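Local coordinates for protein polysaccharide deacetylase (Ammonifex degensii, PDB 4WCJ) that probably removes N-acetyl groups from poly-beta-1,6-N-acetyl-D-glucosamine, as a zinc-binding deacetylase of carbohydrate esterase family 4, at residues F122-Q127 against L156-L161; V38-H43 against K91-T96. All blocks are in the same frame, centred on the assembly; numbering follows the deposited sequence.

Interaction 1. Residues F122-Q127 against L156-L161; sequences FVIAGQ and LHTYDL. With ZN (zinc ion), chain B.
His157 and Tyr159 lie most heavily against residues 122-127, and Ile124 packs against the imidazole of one and the backbone carbonyl of the other. His157 N donates to Val123 O at 2.9 Å. With CG anti to the backbone N (chi1 -159°), the imidazole runs past Ile124, whose CG1 lies 3.9 Å from its CD2, and NE2 binds the zinc ion at 2.1 Å. ND1 is hydrogen-bonded to Ala205 O, so both ring nitrogens are engaged and the ring's rotation is fixed. The other branch of Ile124, CG2, sits 3.2 Å from Tyr159 O, a carbonyl that also accepts a 2.7 Å bond from Gly126 N. The Tyr159 ring spreads over Gly126, whose CA stands 3.6 Å from the ring centroid in a CH-pi contact, while Ala125 CB touches CD1. A serine in place of Tyr159 would probably leave the Gly126 CA without its aromatic cover and open a gap beside Ala125. Farther along, Gln127 NE2 reaches Asp160 OD1 at 3.0 Å from above the carboxylate plane; OD1 also bonds Tyr163 OH. Beyond the parallel Val123-Leu156 bridge, at the strands' C-terminal ends, His157 joins Asp99 and His162 in the family 4 carbohydrate esterase zinc site.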
# COMPACT_ATOMS: atom_id res chain seq x y z
N PHE A 122 -3.45 -1.10 2.75
CA PHE A 122 -3.52 0.14 3.51
C PHE A 122 -4.96 0.63 3.58
O PHE A 122 -5.48 1.12 2.59
CB PHE A 122 -2.64 1.22 2.88
CG PHE A 122 -1.17 0.90 2.88
CD1 PHE A 122 -0.39 1.13 4.01
CD2 PHE A 122 -0.55 0.38 1.74
CE1 PHE A 122 0.98 0.85 3.99
CE2 PHE A 122 0.81 0.10 1.73
CZ PHE A 122 1.57 0.34 2.85
N VAL A 123 -5.61 0.52 4.73
CA VAL A 123 -7.01 0.89 4.82
C VAL A 123 -7.26 2.23 5.51
O VAL A 123 -6.54 2.63 6.43
CB VAL A 123 -7.83 -0.21 5.52
CG1 VAL A 123 -7.62 -1.55 4.80
CG2 VAL A 123 -7.46 -0.36 7.00
N ILE A 124 -8.27 2.93 5.02
CA ILE A 124 -8.82 4.10 5.69
C ILE A 124 -9.69 3.58 6.81
O ILE A 124 -10.86 3.23 6.60
CB ILE A 124 -9.64 4.98 4.74
CG1 ILE A 124 -8.84 5.28 3.48
CG2 ILE A 124 -10.03 6.26 5.45
CD1 ILE A 124 -9.67 5.84 2.37
N ALA A 125 -9.12 3.48 8.01
CA ALA A 125 -9.73 2.67 9.06
C ALA A 125 -11.12 3.14 9.43
O ALA A 125 -11.97 2.32 9.78
CB ALA A 125 -8.82 2.63 10.31
N GLY A 126 -11.37 4.44 9.34
CA GLY A 126 -12.67 5.00 9.67
C GLY A 126 -13.73 4.85 8.59
O GLY A 126 -14.90 5.17 8.82
N GLN A 127 -13.33 4.38 7.41
CA GLN A 127 -14.28 4.19 6.30
C GLN A 127 -14.55 2.71 6.02
O GLN A 127 -15.36 2.37 5.16
CB GLN A 127 -13.78 4.88 5.03
CG GLN A 127 -13.74 6.39 5.10
CD GLN A 127 -15.11 7.00 5.35
OE1 GLN A 127 -16.14 6.42 4.98
NE2 GLN A 127 -15.13 8.17 5.98
N LEU A 156 -2.05 1.37 7.76
CA LEU A 156 -2.97 2.50 7.94
C LEU A 156 -2.84 3.53 6.81
O LEU A 156 -1.73 3.85 6.37
CB LEU A 156 -2.73 3.15 9.31
CG LEU A 156 -3.67 4.29 9.73
CD1 LEU A 156 -5.10 3.81 9.94
CD2 LEU A 156 -3.14 4.98 10.99
N HIS A 157 -3.98 4.03 6.36
CA HIS A 157 -4.10 5.00 5.26
C HIS A 157 -4.89 6.18 5.82
O HIS A 157 -5.85 6.64 5.22
CB HIS A 157 -4.81 4.34 4.06
CG HIS A 157 -4.57 5.00 2.74
ND1 HIS A 157 -3.36 5.54 2.36
CD2 HIS A 157 -5.40 5.17 1.67
CE1 HIS A 157 -3.45 6.03 1.14
NE2 HIS A 157 -4.68 5.81 0.69
N THR A 158 -4.44 6.67 6.98
CA THR A 158 -5.20 7.54 7.92
C THR A 158 -6.45 6.84 8.46
O THR A 158 -6.88 5.81 7.94
CB THR A 158 -5.65 8.92 7.30
OG1 THR A 158 -6.80 8.75 6.46
CG2 THR A 158 -4.52 9.58 6.54
N TYR A 159 -7.00 7.40 9.54
CA TYR A 159 -8.32 6.98 10.02
C TYR A 159 -9.44 7.58 9.16
O TYR A 159 -10.29 6.86 8.61
CB TYR A 159 -8.53 7.38 11.49
CG TYR A 159 -9.88 6.96 12.04
CD1 TYR A 159 -10.08 5.67 12.53
CD2 TYR A 159 -10.96 7.84 12.05
CE1 TYR A 159 -11.32 5.28 13.02
CE2 TYR A 159 -12.20 7.45 12.54
CZ TYR A 159 -12.36 6.17 13.02
OH TYR A 159 -13.59 5.77 13.51
N ASP A 160 -9.46 8.90 9.07
CA ASP A 160 -10.45 9.58 8.23
C ASP A 160 -9.94 10.95 7.80
O ASP A 160 -10.57 11.98 8.08
CB ASP A 160 -11.79 9.68 8.96
CG ASP A 160 -12.92 10.18 8.07
OD1 ASP A 160 -12.85 9.99 6.83
OD2 ASP A 160 -13.88 10.77 8.61
N LEU A 161 -8.81 10.96 7.11
CA LEU A 161 -8.22 12.21 6.63
C LEU A 161 -7.85 12.09 5.15
O LEU A 161 -6.97 12.80 4.67
CB LEU A 161 -6.99 12.59 7.46
CG LEU A 161 -7.24 13.40 8.73
CD1 LEU A 161 -5.93 13.82 9.38
CD2 LEU A 161 -8.10 14.62 8.44
ZN ZN B . -5.80 6.35 -1.05
O HOH W 1 -6.76 6.59 -3.06
O HOH W 2 -4.11 5.88 -2.54

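Interaction 2. Residues V38-H43 against K91-T96; sequences VVLCYH and KLVLVT
Five backbone hydrogen bonds knit Val38-Tyr42 to Leu92-Thr96 in parallel register, beginning with Val38 N to Leu92 O at 2.8 Å. Leu94 gives its N-H to Val38 O and receives that of Leu40 on its own carbonyl. Tyr42 N meets Thr96 O in an almost straight bond (177°), and the ladder goes on to Asp98. Weaker CA-H...O contacts fill in between, the shortest from Val93 CA to Val38 O at 3.1 Å.

One side chain joins this backbone network. Thr96 OG1 sits between its own backbone N and carbonyl carbon (chi1 79°), where it can donate to Leu40 O at 2.7 Å. Thr96 N bonds the same oxygen from the opposite face of its carbonyl plane, and OG1 has a further partner in Arg245 NH1.

These are neighbouring inner strands of the beta/alpha barrel: strand 242-247 flanks 36-42 on its other edge, and strand 119-123 pairs with 91-99.

Apolar contacts occupy both faces of the pair. On the face of Val39, Leu94 and Thr96, Val39 and Leu94 lie side by side, while Val39 CG1 presses tightly on Thr96 CG2 at 3.5 Å, the two side chains crossing at about a right angle. On the other face Leu40 CG meets Val93 CG1 at 4.1 Å, and helix 253-261 covers this layer through Val256 and Trp259. The Tyr42 ring reaches Val95 CG1 with CD2, at 4.2 Å; its hydroxyl bonds Gln61 OE1, and Phe58 meets the ring edge-to-face.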
# COMPACT_ATOMS: atom_id res chain seq x y z
N VAL A 38 10.74 -3.23 -5.97
CA VAL A 38 9.69 -2.36 -6.50
C VAL A 38 8.39 -2.67 -5.78
O VAL A 38 8.03 -3.84 -5.59
CB VAL A 38 9.52 -2.52 -8.03
CG1 VAL A 38 8.16 -2.02 -8.50
CG2 VAL A 38 10.65 -1.80 -8.76
N VAL A 39 7.69 -1.63 -5.34
CA VAL A 39 6.45 -1.81 -4.61
C VAL A 39 5.28 -1.27 -5.43
O VAL A 39 5.25 -0.09 -5.77
CB VAL A 39 6.51 -1.11 -3.23
CG1 VAL A 39 5.25 -1.37 -2.44
CG2 VAL A 39 7.72 -1.61 -2.45
N LEU A 40 4.33 -2.14 -5.77
CA LEU A 40 3.21 -1.74 -6.62
C LEU A 40 2.05 -1.22 -5.78
O LEU A 40 1.76 -1.76 -4.71
CB LEU A 40 2.74 -2.91 -7.48
CG LEU A 40 3.81 -3.64 -8.28
CD1 LEU A 40 3.22 -4.81 -9.06
CD2 LEU A 40 4.53 -2.69 -9.21
N CYS A 41 1.42 -0.15 -6.25
CA CYS A 41 0.24 0.40 -5.60
C CYS A 41 -0.98 0.26 -6.50
O CYS A 41 -1.09 0.93 -7.53
CB CYS A 41 0.45 1.87 -5.21
SG CYS A 41 -1.03 2.65 -4.51
N TYR A 42 -1.89 -0.62 -6.09
CA TYR A 42 -3.19 -0.80 -6.73
C TYR A 42 -4.29 -0.18 -5.86
O TYR A 42 -4.07 0.12 -4.68
CB TYR A 42 -3.50 -2.28 -6.95
CG TYR A 42 -2.58 -3.03 -7.88
CD1 TYR A 42 -2.82 -3.07 -9.25
CD2 TYR A 42 -1.49 -3.74 -7.39
CE1 TYR A 42 -1.99 -3.77 -10.11
CE2 TYR A 42 -0.65 -4.44 -8.24
CZ TYR A 42 -0.91 -4.46 -9.60
OH TYR A 42 -0.08 -5.16 -10.45
N HIS A 43 -5.47 0.03 -6.44
CA HIS A 43 -6.62 0.50 -5.68
C HIS A 43 -7.80 -0.45 -5.84
O HIS A 43 -8.21 -1.12 -4.89
CB HIS A 43 -7.03 1.91 -6.12
CG HIS A 43 -6.11 2.97 -5.63
ND1 HIS A 43 -4.95 3.32 -6.28
CD2 HIS A 43 -6.17 3.76 -4.53
CE1 HIS A 43 -4.33 4.27 -5.61
NE2 HIS A 43 -5.05 4.56 -4.55
N LYS A 91 15.84 -9.32 -7.78
CA LYS A 91 14.69 -8.51 -8.16
C LYS A 91 13.44 -8.78 -7.30
O LYS A 91 12.83 -9.84 -7.43
CB LYS A 91 14.37 -8.78 -9.63
CG LYS A 91 13.74 -7.65 -10.37
CD LYS A 91 14.76 -6.90 -11.22
CE LYS A 91 14.90 -7.54 -12.60
NZ LYS A 91 15.63 -6.65 -13.54
N LEU A 92 13.06 -7.83 -6.45
CA LEU A 92 11.97 -8.04 -5.49
C LEU A 92 10.74 -7.18 -5.77
O LEU A 92 10.86 -6.06 -6.27
CB LEU A 92 12.47 -7.77 -4.07
CG LEU A 92 13.88 -8.28 -3.76
CD1 LEU A 92 14.31 -7.84 -2.38
CD2 LEU A 92 13.95 -9.79 -3.90
N VAL A 93 9.55 -7.69 -5.44
CA VAL A 93 8.31 -6.92 -5.58
C VAL A 93 7.36 -7.14 -4.41
O VAL A 93 7.12 -8.26 -3.99
CB VAL A 93 7.57 -7.26 -6.90
CG1 VAL A 93 6.15 -6.70 -6.89
CG2 VAL A 93 8.33 -6.72 -8.09
N LEU A 94 6.82 -6.03 -3.89
CA LEU A 94 5.75 -6.06 -2.90
C LEU A 94 4.45 -5.54 -3.52
O LEU A 94 4.42 -4.45 -4.11
CB LEU A 94 6.11 -5.23 -1.68
CG LEU A 94 5.03 -5.08 -0.60
CD1 LEU A 94 4.59 -6.44 -0.08
CD2 LEU A 94 5.52 -4.22 0.54
N VAL A 95 3.38 -6.32 -3.39
CA VAL A 95 2.06 -5.89 -3.83
C VAL A 95 1.36 -5.13 -2.71
O VAL A 95 1.29 -5.61 -1.58
CB VAL A 95 1.19 -7.09 -4.27
CG1 VAL A 95 -0.21 -6.63 -4.64
CG2 VAL A 95 1.85 -7.83 -5.41
N THR A 96 0.87 -3.92 -3.02
CA THR A 96 0.07 -3.16 -2.05
C THR A 96 -1.21 -2.61 -2.67
O THR A 96 -1.28 -2.32 -3.88
CB THR A 96 0.87 -1.98 -1.42
OG1 THR A 96 0.93 -0.87 -2.33
CG2 THR A 96 2.27 -2.42 -1.02

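Interactions 1 and 2 lie on one curled parallel sheet, their centres about 20 Å apart. Strand 91-99 connects them, pairing with strand 36-42 in interaction 2 and with strand 119-123, which leads into interaction 1. They touch directly where Phe122 CE2 packs on Thr96 CB at 3.8 Å. Interaction 1 supplies the zinc ligand His157; the paired residues of interaction 2 supply none, the Cys41 side chain lying about 7 Å from the metal, but strand 36-42 leads into His43, whose NE2 lies 4.0 Å from the zinc ion. Strand 119-123 lies between strand 91-99, ending in the ligand Asp99, and the one leading to His157, and both ligands reach the zinc from the same sheet end.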